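Local coordinates for protein transmembrane oligosaccharyl transferase (Archaeoglobus fulgidus, PDB 3WAJ) that is a membrane-embedded oligosaccharyl transferase of the STT3 family, with a helical membrane part that holds a zinc ion here and a large globular C-terminal part, at residues Y76-H81 and F570-G575; Y504-W509 and V771-R776; M564-P569 and L603-V608; F588-E591 and Y595-F598. All blocks are in the same frame, centred on the assembly; numbering follows the deposited sequence.

Contact 1 of 4, residues Y76-H81 and F570-G575; sequences YGSYTH and FQAGIG. With SO4 (sulfate ion), chain C.
Ser78 and Ala572 bring the two backbones to their closest, with CA atoms 8.0 Å apart and no hydrogen bond between the segments. Residues 76-81 carry the short strand 78-79 of a two-stranded antiparallel hairpin in the STT3 N-terminal family region, and 570-575 is irregular loop in the AglB core region; only side chains meet between them. The main contact is an offset edge-to-face aromatic pair. The His81 imidazole turns its edge to one face of the Phe570 ring, with planes at 74° and centroids 5.1 Å apart, and CE1 of His81 comes to 3.5 Å from CE1 of Phe570. A polarised C-H on the imidazole suits such an approach to a pi face. His81 has CG between its backbone N and carbonyl carbon (chi1 72°), which swings the ring in to Phe570. Tyr50, His555 and Phe82 also meet Phe570 edge-to-face, making it the hub of an aromatic cluster. Within the hairpin strand, Ser78 OG only loosely touches Ala572 CB (4.2 Å). The His81 side chain is about 7 Å from the zinc ion. His162 and Arg426 also bind the sulfate, whose O1 accepts a nearly straight hydrogen bond from His81 NE2 (3.1 Å, 173°).

Contact 2 of 4, residues Y504-W509 and V771-R776; sequences YDALTW and VKIFER
Ala506 and Val771 mark the closest approach of helix 504-509 to strand 771-776, with CA atoms 7.0 Å apart; the axes run in nearly the same direction, at 22°, and come within 9.1 Å. This is alpha/beta packing, a helix laid almost along a strand of a mixed sheet; no hydrogen bond crosses it, and the side-chain contacts are apolar. Alternation along the strand turns Val771 and Ile773 to the helix and Lys772 to the other face, where it forms a salt bridge with Asp686. The methyl of Ala506 meets Val771 CG1 at 3.8 Å; so small a residue lets the helix backbone come close to the sheet. From Ile773, two residues on and on the same face, the CG1 branch (chi1 -59°, anti to the carbonyl carbon) extends to CD1, which touches both the carbonyl oxygen of Ala506, at 3.7 Å, and the benzo part of the Trp509 indole, with CE3 3.8 Å away. Beta-branched residues suit the strand and offer broad apolar sides to the helix. Tyr697 of strand 693-698 stacks with Trp509 and touches Ala506, while Leu507 packs against Val560 of helix 554-561; helix 501-513 thus packs on both the sheet and helix 554-561.

Contact 3 of 4, residues M564-P569 and L603-V608; sequences MPIANP and LNVKYV
Ile566 reaches across to Leu603 and Val605 at one side of the mixed beta sheet of the AglB core region, just where helix 593-602 gives way to strand 605-611. The turn between them is a Schellman motif: Asn604, at positive phi, takes the C-prime place, with Val605 N bonded to Ala600 O and Asn604 N to Glu601 O. Asparagine tolerates such a backbone well. Following Ile566 outward, CB points toward the turn and splits into two branches. The first atom of the longer branch, CG1, lies 3.7 Å from Leu603 CB and 4.0 Å from Leu603 CD1, so it runs against both the root and one methyl of the leucine. The short branch, CG2, only grazes that same methyl, CD1 of Leu603, at 4.2 Å. Beyond CG1 the chain bends (chi2 76°) instead of running straight on, which puts the terminal methyl over the turn. Isoleucine suits this site because its two branches hold one leucine while the tip still serves a second partner. Leu603 matches it with a longer, forked side chain that offers both CB and CD1, and Val605 with a compact one. All three are buried. Strand 546-548 lies between the two segments' strands in the sheet, and its Ile548 touches both Ile566 and Val605, adding another aliphatic partner to the cluster. At the tip, CD1 of Ile566 stands 4.0 Å from the carbonyl oxygen of Leu603 and 4.1 Å from CG1 of Val605, whose side chain it crosses at about a right angle.

Contact 4 of 4, residues F588-E591 and Y595-F598; sequences FTAE and YAEF
Ala590 sets its methyl against the Tyr595 ring, CB lying 3.7 Å from CD2, and against the backbone at the start of the following helix, where the nitrogen of Ala596 is 4.0 Å from the same CB. One methyl thus serves both a side chain and the main chain. The segments belong to a tight helix-loop-helix connection: helix 584-588 ends at Phe588 and Thr589 leaves it, the chain turns through 590-591, and helix 593-602 folds back so that the CA atoms of Ala590 and Ala596 are just 5.7 Å apart. Such closeness calls for small residues, and two alanines meet here, their CB atoms at 4.1 Å. Tyr595 holds CG anti to its own backbone N (chi1 -171°), which lays the ring alongside Ala590. Its hydroxyl bonds to Asn580, so the ring is fixed at its far end as well as near its base. The loop has polar ties of its own: Thr589 OG1 bonds back to Ser585 O in the preceding helix, and Asn592 OD1 receives the N-H of Tyr595, securing the first turn of the next one. No hydrogen bond crosses between the two segments; their side chains meet as apolar surfaces. Around them, Phe588 and Thr589 pack on Met622 of helix 619-627, Ala596 touches Met678 at the start of helix 678-684, and Glu597 forms a salt bridge with Arg776 at the end of strand 771-776.

In the fold
Contacts 2, 3 and 4 are buried and apolar, whereas contact 1 is only partly buried and combines an aromatic pair with a bound anion near the zinc ion. Contact 1 joins the two family regions; contacts 3 and 4 lie within the AglB core region. Contacts 2 and 3 share one sheet, since strands 771-776 and 605-611 are neighbours, joined by a probable hydrogen bond from Phe774 N to Val608 O. Contact 4 shapes the connection into helix 593-602, and contact 3 packs the turn leaving it; Val608 and Phe588 touch between them. Contacts 1 and 3 adjoin because 564-569 runs straight into 570-575, from the outermost strand of the sheet toward the hairpin.

Contact 1 of 4, residues Y76-H81 and F570-G575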
loop_
_atom_site.group_PDB
_atom_site.type_symbol
_atom_site.label_atom_id
_atom_site.label_comp_id
_atom_site.label_asym_id
_atom_site.label_seq_id
_atom_site.Cartn_x
_atom_site.Cartn_y
_atom_site.Cartn_z
ATOM N N TYR A 76 -13.153 -5.401 -14.333
ATOM C CA TYR A 76 -12.169 -5.490 -15.420
ATOM C C TYR A 76 -11.089 -6.531 -15.154
ATOM O O TYR A 76 -10.655 -7.239 -16.060
ATOM C CB TYR A 76 -11.514 -4.120 -15.673
ATOM C CG TYR A 76 -12.512 -3.032 -15.982
ATOM C CD1 TYR A 76 -12.977 -2.834 -17.284
ATOM C CD2 TYR A 76 -12.994 -2.194 -14.980
ATOM C CE1 TYR A 76 -13.900 -1.828 -17.572
ATOM C CE2 TYR A 76 -13.930 -1.185 -15.266
ATOM C CZ TYR A 76 -14.362 -1.018 -16.564
ATOM O OH TYR A 76 -15.263 -0.038 -16.859
ATOM N N GLY A 77 -10.643 -6.628 -13.911
ATOM C CA GLY A 77 -9.554 -7.536 -13.596
ATOM C C GLY A 77 -8.226 -6.804 -13.684
ATOM O O GLY A 77 -8.119 -5.775 -14.358
ATOM N N SER A 78 -7.210 -7.331 -13.008
ATOM C CA SER A 78 -5.903 -6.692 -12.945
ATOM C C SER A 78 -4.800 -7.686 -13.302
ATOM O O SER A 78 -4.756 -8.814 -12.768
ATOM C CB SER A 78 -5.629 -6.163 -11.521
ATOM O OG SER A 78 -6.004 -4.812 -11.356
ATOM N N TYR A 79 -3.891 -7.260 -14.176
ATOM C CA TYR A 79 -2.647 -7.992 -14.346
ATOM C C TYR A 79 -1.887 -7.906 -13.041
ATOM O O TYR A 79 -1.953 -6.896 -12.358
ATOM C CB TYR A 79 -1.804 -7.372 -15.448
ATOM C CG TYR A 79 -2.451 -7.488 -16.800
ATOM C CD1 TYR A 79 -2.213 -8.587 -17.609
ATOM C CD2 TYR A 79 -3.299 -6.501 -17.264
ATOM C CE1 TYR A 79 -2.801 -8.696 -18.838
ATOM C CE2 TYR A 79 -3.895 -6.600 -18.483
ATOM C CZ TYR A 79 -3.640 -7.697 -19.271
ATOM O OH TYR A 79 -4.244 -7.796 -20.502
ATOM N N THR A 80 -1.152 -8.957 -12.712
ATOM C CA THR A 80 -0.468 -9.038 -11.432
ATOM C C THR A 80 1.004 -8.716 -11.611
ATOM O O THR A 80 1.748 -9.514 -12.197
ATOM C CB THR A 80 -0.601 -10.460 -10.826
ATOM O OG1 THR A 80 0.066 -11.405 -11.671
ATOM C CG2 THR A 80 -2.044 -10.869 -10.753
ATOM N N HIS A 81 1.448 -7.567 -11.113
ATOM C CA HIS A 81 2.885 -7.294 -11.180
ATOM C C HIS A 81 3.682 -7.982 -10.076
ATOM O O HIS A 81 4.910 -8.041 -10.160
ATOM C CB HIS A 81 3.198 -5.802 -11.214
ATOM C CG HIS A 81 2.959 -5.107 -9.913
ATOM N ND1 HIS A 81 1.717 -4.645 -9.538
ATOM C CD2 HIS A 81 3.800 -4.799 -8.896
ATOM C CE1 HIS A 81 1.798 -4.091 -8.343
ATOM N NE2 HIS A 81 3.054 -4.165 -7.929
ATOM N N PHE A 570 -3.484 -1.084 -5.885
ATOM C CA PHE A 570 -2.673 -0.692 -7.054
ATOM C C PHE A 570 -3.242 0.562 -7.695
ATOM O O PHE A 570 -2.812 0.936 -8.783
ATOM C CB PHE A 570 -2.671 -1.779 -8.139
ATOM C CG PHE A 570 -2.351 -3.140 -7.622
ATOM C CD1 PHE A 570 -1.255 -3.341 -6.801
ATOM C CD2 PHE A 570 -3.166 -4.213 -7.923
ATOM C CE1 PHE A 570 -0.974 -4.596 -6.298
ATOM C CE2 PHE A 570 -2.894 -5.473 -7.416
ATOM C CZ PHE A 570 -1.800 -5.663 -6.611
ATOM N N GLN A 571 -4.235 1.165 -7.032
ATOM C CA GLN A 571 -4.948 2.361 -7.503
ATOM C C GLN A 571 -5.766 2.164 -8.779
ATOM O O GLN A 571 -6.000 3.116 -9.523
ATOM C CB GLN A 571 -4.006 3.571 -7.600
ATOM C CG GLN A 571 -3.396 3.963 -6.237
ATOM C CD GLN A 571 -2.327 5.046 -6.337
ATOM O OE1 GLN A 571 -2.009 5.532 -7.424
ATOM N NE2 GLN A 571 -1.772 5.427 -5.198
ATOM N N ALA A 572 -6.206 0.925 -9.013
ATOM C CA ALA A 572 -7.199 0.633 -10.045
ATOM C C ALA A 572 -8.615 0.923 -9.512
ATOM O O ALA A 572 -8.876 0.758 -8.318
ATOM C CB ALA A 572 -7.104 -0.809 -10.469
ATOM N N GLY A 573 -9.528 1.333 -10.397
ATOM C CA GLY A 573 -10.933 1.470 -10.038
ATOM C C GLY A 573 -11.302 2.697 -9.205
ATOM O O GLY A 573 -12.412 2.772 -8.660
ATOM N N ILE A 574 -10.391 3.663 -9.103
ATOM C CA ILE A 574 -10.705 4.908 -8.404
ATOM C C ILE A 574 -11.689 5.779 -9.204
ATOM O O ILE A 574 -12.549 6.441 -8.626
ATOM C CB ILE A 574 -9.431 5.710 -8.066
ATOM C CG1 ILE A 574 -8.583 4.958 -7.032
ATOM C CG2 ILE A 574 -9.776 7.108 -7.553
ATOM C CD1 ILE A 574 -7.110 5.447 -6.948
ATOM N N GLY A 575 -11.559 5.776 -10.532
ATOM C CA GLY A 575 -12.399 6.609 -11.386
ATOM C C GLY A 575 -12.252 8.110 -11.112
ATOM O O GLY A 575 -11.247 8.547 -10.554
HETATM S S SO4 C . 5.390 -2.112 -5.814
HETATM O O1 SO4 C . 4.306 -2.999 -5.372
HETATM O O2 SO4 C . 5.115 -1.712 -7.197
HETATM O O3 SO4 C . 5.422 -0.940 -4.938
HETATM O O4 SO4 C . 6.703 -2.767 -5.765
#

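Contact 2 of 4, residues Y504-W509 and V771-R776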
loop_
_atom_site.group_PDB
_atom_site.type_symbol
_atom_site.label_atom_id
_atom_site.label_comp_id
_atom_site.label_asym_id
_atom_site.label_seq_id
_atom_site.Cartn_x
_atom_site.Cartn_y
_atom_site.Cartn_z
ATOM N N TYR A 504 -11.865 -6.661 9.867
ATOM C CA TYR A 504 -11.676 -8.083 9.611
ATOM C C TYR A 504 -12.975 -8.841 9.837
ATOM O O TYR A 504 -13.325 -9.721 9.041
ATOM C CB TYR A 504 -10.532 -8.678 10.445
ATOM C CG TYR A 504 -10.262 -10.132 10.125
ATOM C CD1 TYR A 504 -9.344 -10.492 9.138
ATOM C CD2 TYR A 504 -10.934 -11.150 10.811
ATOM C CE1 TYR A 504 -9.104 -11.832 8.836
ATOM C CE2 TYR A 504 -10.704 -12.494 10.518
ATOM C CZ TYR A 504 -9.791 -12.830 9.536
ATOM O OH TYR A 504 -9.578 -14.156 9.272
ATOM N N ASP A 505 -13.705 -8.498 10.899
ATOM C CA ASP A 505 -14.977 -9.192 11.180
ATOM C C ASP A 505 -16.045 -8.849 10.155
ATOM O O ASP A 505 -16.826 -9.710 9.751
ATOM C CB ASP A 505 -15.485 -8.896 12.597
ATOM C CG ASP A 505 -14.686 -9.613 13.662
ATOM O OD1 ASP A 505 -13.892 -10.497 13.287
ATOM O OD2 ASP A 505 -14.853 -9.295 14.868
ATOM N N ALA A 506 -16.072 -7.587 9.735
ATOM C CA ALA A 506 -17.039 -7.156 8.728
ATOM C C ALA A 506 -16.868 -7.979 7.444
ATOM O O ALA A 506 -17.833 -8.453 6.860
ATOM C CB ALA A 506 -16.899 -5.660 8.439
ATOM N N LEU A 507 -15.624 -8.179 7.031
ATOM C CA LEU A 507 -15.346 -8.927 5.806
ATOM C C LEU A 507 -15.604 -10.432 5.937
ATOM O O LEU A 507 -16.148 -11.033 5.014
ATOM C CB LEU A 507 -13.926 -8.637 5.314
ATOM C CG LEU A 507 -13.810 -7.143 5.071
ATOM C CD1 LEU A 507 -12.390 -6.747 4.736
ATOM C CD2 LEU A 507 -14.788 -6.746 3.967
ATOM N N THR A 508 -15.231 -11.042 7.068
ATOM C CA THR A 508 -15.579 -12.455 7.274
ATOM C C THR A 508 -17.084 -12.597 7.288
ATOM O O THR A 508 -17.626 -13.562 6.755
ATOM C CB THR A 508 -15.004 -13.093 8.559
ATOM O OG1 THR A 508 -15.398 -12.322 9.694
ATOM C CG2 THR A 508 -13.486 -13.200 8.488
ATOM N N TRP A 509 -17.764 -11.630 7.897
ATOM C CA TRP A 509 -19.224 -11.619 7.874
ATOM C C TRP A 509 -19.735 -11.600 6.434
ATOM O O TRP A 509 -20.609 -12.381 6.064
ATOM C CB TRP A 509 -19.782 -10.412 8.636
ATOM C CG TRP A 509 -21.287 -10.393 8.648
ATOM C CD1 TRP A 509 -22.112 -10.990 9.570
ATOM C CD2 TRP A 509 -22.157 -9.768 7.678
ATOM N NE1 TRP A 509 -23.429 -10.771 9.234
ATOM C CE2 TRP A 509 -23.489 -10.028 8.082
ATOM C CE3 TRP A 509 -21.935 -9.024 6.508
ATOM C CZ2 TRP A 509 -24.603 -9.558 7.362
ATOM C CZ3 TRP A 509 -23.038 -8.550 5.792
ATOM C CH2 TRP A 509 -24.358 -8.819 6.224
ATOM N N VAL A 771 -17.046 0.309 10.722
ATOM C CA VAL A 771 -17.281 -0.205 9.375
ATOM C C VAL A 771 -18.765 -0.455 9.171
ATOM O O VAL A 771 -19.416 -1.037 10.033
ATOM C CB VAL A 771 -16.515 -1.516 9.129
ATOM C CG1 VAL A 771 -16.706 -1.974 7.679
ATOM C CG2 VAL A 771 -15.042 -1.331 9.423
ATOM N N LYS A 772 -19.298 -0.003 8.038
ATOM C CA LYS A 772 -20.701 -0.237 7.692
ATOM C C LYS A 772 -20.821 -0.861 6.305
ATOM O O LYS A 772 -20.094 -0.487 5.391
ATOM C CB LYS A 772 -21.512 1.061 7.769
ATOM C CG LYS A 772 -21.661 1.600 9.173
ATOM C CD LYS A 772 -22.283 2.981 9.128
ATOM C CE LYS A 772 -22.021 3.747 10.408
ATOM N NZ LYS A 772 -22.902 4.930 10.471
ATOM N N ILE A 773 -21.737 -1.812 6.164
ATOM C CA ILE A 773 -21.983 -2.454 4.881
ATOM C C ILE A 773 -23.405 -2.164 4.402
ATOM O O ILE A 773 -24.374 -2.323 5.144
ATOM C CB ILE A 773 -21.786 -3.969 4.987
ATOM C CG1 ILE A 773 -20.366 -4.277 5.443
ATOM C CG2 ILE A 773 -22.065 -4.667 3.664
ATOM C CD1 ILE A 773 -20.128 -5.762 5.701
ATOM N N PHE A 774 -23.534 -1.750 3.154
ATOM C CA PHE A 774 -24.842 -1.509 2.570
ATOM C C PHE A 774 -25.063 -2.420 1.359
ATOM O O PHE A 774 -24.103 -2.833 0.693
ATOM C CB PHE A 774 -24.955 -0.050 2.139
ATOM C CG PHE A 774 -24.763 0.929 3.265
ATOM C CD1 PHE A 774 -25.866 1.515 3.884
ATOM C CD2 PHE A 774 -23.485 1.266 3.709
ATOM C CE1 PHE A 774 -25.707 2.422 4.943
ATOM C CE2 PHE A 774 -23.314 2.181 4.766
ATOM C CZ PHE A 774 -24.434 2.757 5.381
ATOM N N GLU A 775 -26.326 -2.723 1.071
ATOM C CA GLU A 775 -26.681 -3.478 -0.122
ATOM C C GLU A 775 -27.366 -2.569 -1.124
ATOM O O GLU A 775 -28.305 -1.837 -0.778
ATOM C CB GLU A 775 -27.623 -4.647 0.201
ATOM C CG GLU A 775 -27.921 -5.520 -1.015
ATOM C CD GLU A 775 -28.941 -6.608 -0.736
ATOM O OE1 GLU A 775 -29.675 -6.500 0.277
ATOM O OE2 GLU A 775 -29.012 -7.569 -1.541
ATOM N N ARG A 776 -26.900 -2.613 -2.368
ATOM C CA ARG A 776 -27.581 -1.895 -3.438
ATOM C C ARG A 776 -28.765 -2.744 -3.898
ATOM O O ARG A 776 -28.648 -3.954 -4.103
ATOM C CB ARG A 776 -26.634 -1.587 -4.598
ATOM C CG ARG A 776 -27.309 -0.901 -5.762
ATOM C CD ARG A 776 -26.313 -0.290 -6.746
ATOM N NE ARG A 776 -27.052 0.262 -7.875
ATOM C CZ ARG A 776 -27.151 -0.315 -9.068
ATOM N NH1 ARG A 776 -26.496 -1.437 -9.314
ATOM N NH2 ARG A 776 -27.888 0.251 -10.020
#

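Contact 3 of 4, residues M564-P569 and L603-V608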
loop_
_atom_site.group_PDB
_atom_site.type_symbol
_atom_site.label_atom_id
_atom_site.label_comp_id
_atom_site.label_asym_id
_atom_site.label_seq_id
_atom_site.Cartn_x
_atom_site.Cartn_y
_atom_site.Cartn_z
ATOM N N MET A 564 -15.535 -9.302 -4.790
ATOM C CA MET A 564 -14.750 -8.618 -5.812
ATOM C C MET A 564 -14.837 -7.100 -5.702
ATOM O O MET A 564 -15.878 -6.515 -5.984
ATOM C CB MET A 564 -15.183 -9.086 -7.202
ATOM C CG MET A 564 -15.174 -10.601 -7.370
ATOM S SD MET A 564 -15.809 -11.052 -9.000
ATOM C CE MET A 564 -15.251 -12.763 -9.157
ATOM N N PRO A 565 -13.724 -6.458 -5.304
ATOM C CA PRO A 565 -13.715 -4.999 -5.129
ATOM C C PRO A 565 -13.573 -4.253 -6.442
ATOM O O PRO A 565 -12.852 -4.675 -7.366
ATOM C CB PRO A 565 -12.467 -4.764 -4.258
ATOM C CG PRO A 565 -11.527 -5.867 -4.682
ATOM C CD PRO A 565 -12.444 -7.072 -4.892
ATOM N N ILE A 566 -14.277 -3.134 -6.515
ATOM C CA ILE A 566 -14.195 -2.218 -7.648
ATOM C C ILE A 566 -12.802 -1.545 -7.697
ATOM O O ILE A 566 -12.240 -1.292 -8.774
ATOM C CB ILE A 566 -15.321 -1.160 -7.513
ATOM C CG1 ILE A 566 -16.537 -1.574 -8.341
ATOM C CG2 ILE A 566 -14.831 0.273 -7.837
ATOM C CD1 ILE A 566 -17.369 -2.702 -7.707
ATOM N N ALA A 567 -12.244 -1.267 -6.519
ATOM C CA ALA A 567 -10.982 -0.540 -6.439
ATOM C C ALA A 567 -9.910 -1.261 -5.593
ATOM O O ALA A 567 -10.241 -2.024 -4.680
ATOM C CB ALA A 567 -11.213 0.891 -5.948
ATOM N N ASN A 568 -8.647 -0.930 -5.876
ATOM C CA ASN A 568 -7.449 -1.697 -5.520
ATOM C C ASN A 568 -6.407 -0.831 -4.858
ATOM O O ASN A 568 -6.295 0.357 -5.179
ATOM C CB ASN A 568 -6.705 -2.104 -6.824
ATOM C CG ASN A 568 -7.054 -3.468 -7.287
ATOM O OD1 ASN A 568 -7.512 -4.290 -6.501
ATOM N ND2 ASN A 568 -6.842 -3.735 -8.571
ATOM N N PRO A 569 -5.544 -1.443 -4.039
ATOM C CA PRO A 569 -4.340 -0.731 -3.591
ATOM C C PRO A 569 -3.248 -0.587 -4.668
ATOM O O PRO A 569 -2.198 -0.028 -4.359
ATOM C CB PRO A 569 -3.868 -1.573 -2.397
ATOM C CG PRO A 569 -5.154 -2.248 -1.904
ATOM C CD PRO A 569 -5.840 -2.613 -3.191
ATOM N N LEU A 603 -20.544 -0.497 -12.882
ATOM C CA LEU A 603 -19.601 -1.403 -12.232
ATOM C C LEU A 603 -20.332 -2.559 -11.584
ATOM O O LEU A 603 -19.729 -3.376 -10.880
ATOM C CB LEU A 603 -18.741 -0.658 -11.217
ATOM C CG LEU A 603 -18.083 0.593 -11.810
ATOM C CD1 LEU A 603 -17.569 1.526 -10.715
ATOM C CD2 LEU A 603 -16.966 0.212 -12.781
ATOM N N ASN A 604 -21.639 -2.622 -11.827
ATOM C CA ASN A 604 -22.439 -3.736 -11.344
ATOM C C ASN A 604 -22.256 -3.960 -9.832
ATOM O O ASN A 604 -22.020 -5.094 -9.378
ATOM C CB ASN A 604 -22.028 -4.998 -12.107
ATOM C CG ASN A 604 -23.014 -6.119 -11.949
ATOM O OD1 ASN A 604 -24.229 -5.889 -11.917
ATOM N ND2 ASN A 604 -22.500 -7.352 -11.834
ATOM N N VAL A 605 -22.342 -2.897 -9.036
ATOM C CA VAL A 605 -22.119 -3.105 -7.610
ATOM C C VAL A 605 -23.383 -3.598 -6.919
ATOM O O VAL A 605 -24.496 -3.209 -7.276
ATOM C CB VAL A 605 -21.492 -1.880 -6.877
ATOM C CG1 VAL A 605 -20.990 -0.835 -7.856
ATOM C CG2 VAL A 605 -22.463 -1.284 -5.879
ATOM N N LYS A 606 -23.199 -4.475 -5.942
ATOM C CA LYS A 606 -24.301 -4.939 -5.128
ATOM C C LYS A 606 -24.088 -4.593 -3.637
ATOM O O LYS A 606 -25.040 -4.522 -2.854
ATOM C CB LYS A 606 -24.503 -6.443 -5.317
ATOM C CG LYS A 606 -25.788 -6.928 -4.686
ATOM C CD LYS A 606 -25.984 -8.450 -4.766
ATOM C CE LYS A 606 -27.460 -8.765 -4.454
ATOM N NZ LYS A 606 -27.634 -10.125 -3.894
ATOM N N TYR A 607 -22.841 -4.369 -3.247
ATOM C CA TYR A 607 -22.547 -3.960 -1.872
ATOM C C TYR A 607 -21.599 -2.789 -1.821
ATOM O O TYR A 607 -20.708 -2.650 -2.664
ATOM C CB TYR A 607 -21.979 -5.117 -1.045
ATOM C CG TYR A 607 -22.938 -6.263 -0.990
ATOM C CD1 TYR A 607 -23.959 -6.278 -0.049
ATOM C CD2 TYR A 607 -22.864 -7.304 -1.912
ATOM C CE1 TYR A 607 -24.863 -7.307 0.003
ATOM C CE2 TYR A 607 -23.768 -8.352 -1.872
ATOM C CZ TYR A 607 -24.772 -8.342 -0.910
ATOM O OH TYR A 607 -25.692 -9.361 -0.844
ATOM N N VAL A 608 -21.825 -1.942 -0.825
ATOM C CA VAL A 608 -20.964 -0.807 -0.541
ATOM C C VAL A 608 -20.378 -1.061 0.853
ATOM O O VAL A 608 -21.107 -1.451 1.769
ATOM C CB VAL A 608 -21.780 0.507 -0.503
ATOM C CG1 VAL A 608 -20.862 1.715 -0.322
ATOM C CG2 VAL A 608 -22.651 0.663 -1.758
#

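Contact 4 of 4, residues F588-E591 and Y595-F598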
loop_
_atom_site.group_PDB
_atom_site.type_symbol
_atom_site.label_atom_id
_atom_site.label_comp_id
_atom_site.label_asym_id
_atom_site.label_seq_id
_atom_site.Cartn_x
_atom_site.Cartn_y
_atom_site.Cartn_z
ATOM N N PHE A 588 -18.493 7.762 -4.189
ATOM C CA PHE A 588 -18.599 8.342 -2.835
ATOM C C PHE A 588 -18.699 9.859 -2.741
ATOM O O PHE A 588 -19.182 10.382 -1.731
ATOM C CB PHE A 588 -17.486 7.830 -1.904
ATOM C CG PHE A 588 -17.553 6.346 -1.656
ATOM C CD1 PHE A 588 -18.506 5.814 -0.792
ATOM C CD2 PHE A 588 -16.680 5.476 -2.307
ATOM C CE1 PHE A 588 -18.587 4.425 -0.569
ATOM C CE2 PHE A 588 -16.751 4.086 -2.102
ATOM C CZ PHE A 588 -17.704 3.559 -1.234
ATOM N N THR A 589 -18.252 10.571 -3.774
ATOM C CA THR A 589 -18.393 12.028 -3.750
ATOM C C THR A 589 -19.547 12.489 -4.619
ATOM O O THR A 589 -19.686 13.687 -4.896
ATOM C CB THR A 589 -17.148 12.747 -4.249
ATOM O OG1 THR A 589 -17.020 12.494 -5.646
ATOM C CG2 THR A 589 -15.884 12.283 -3.495
ATOM N N ALA A 590 -20.340 11.531 -5.087
ATOM C CA ALA A 590 -21.471 11.843 -5.950
ATOM C C ALA A 590 -22.488 12.638 -5.138
ATOM O O ALA A 590 -22.850 12.260 -4.006
ATOM C CB ALA A 590 -22.093 10.580 -6.503
ATOM N N GLU A 591 -22.956 13.732 -5.723
ATOM C CA GLU A 591 -23.789 14.680 -5.004
ATOM C C GLU A 591 -25.286 14.452 -5.143
ATOM O O GLU A 591 -26.076 15.223 -4.606
ATOM C CB GLU A 591 -23.406 16.102 -5.385
ATOM C CG GLU A 591 -22.070 16.515 -4.796
ATOM C CD GLU A 591 -21.397 17.600 -5.595
ATOM O OE1 GLU A 591 -22.071 18.203 -6.459
ATOM O OE2 GLU A 591 -20.192 17.840 -5.364
ATOM N N TYR A 595 -26.709 10.047 -9.962
ATOM C CA TYR A 595 -25.344 9.937 -10.462
ATOM C C TYR A 595 -24.650 8.706 -9.873
ATOM O O TYR A 595 -23.997 7.959 -10.596
ATOM C CB TYR A 595 -24.539 11.198 -10.155
ATOM C CG TYR A 595 -23.179 11.213 -10.835
ATOM C CD1 TYR A 595 -23.014 11.786 -12.089
ATOM C CD2 TYR A 595 -22.062 10.646 -10.224
ATOM C CE1 TYR A 595 -21.772 11.802 -12.711
ATOM C CE2 TYR A 595 -20.822 10.658 -10.834
ATOM C CZ TYR A 595 -20.680 11.234 -12.076
ATOM O OH TYR A 595 -19.444 11.245 -12.683
ATOM N N ALA A 596 -24.798 8.501 -8.562
ATOM C CA ALA A 596 -24.245 7.314 -7.906
ATOM C C ALA A 596 -24.731 6.019 -8.563
ATOM O O ALA A 596 -23.952 5.074 -8.775
ATOM C CB ALA A 596 -24.580 7.316 -6.407
ATOM N N GLU A 597 -26.028 5.993 -8.866
ATOM C CA GLU A 597 -26.689 4.864 -9.523
ATOM C C GLU A 597 -26.112 4.613 -10.924
ATOM O O GLU A 597 -25.953 3.468 -11.349
ATOM C CB GLU A 597 -28.193 5.131 -9.600
ATOM C CG GLU A 597 -29.067 3.934 -9.332
ATOM C CD GLU A 597 -28.710 3.229 -8.058
ATOM O OE1 GLU A 597 -28.861 1.998 -8.019
ATOM O OE2 GLU A 597 -28.279 3.893 -7.101
ATOM N N PHE A 598 -25.784 5.693 -11.626
ATOM C CA PHE A 598 -25.110 5.587 -12.907
ATOM C C PHE A 598 -23.773 4.878 -12.710
ATOM O O PHE A 598 -23.447 3.922 -13.414
ATOM C CB PHE A 598 -24.921 6.977 -13.540
ATOM C CG PHE A 598 -23.754 7.057 -14.491
ATOM C CD1 PHE A 598 -23.836 6.508 -15.771
ATOM C CD2 PHE A 598 -22.567 7.679 -14.108
ATOM C CE1 PHE A 598 -22.746 6.569 -16.648
ATOM C CE2 PHE A 598 -21.464 7.746 -14.979
ATOM C CZ PHE A 598 -21.555 7.188 -16.247
#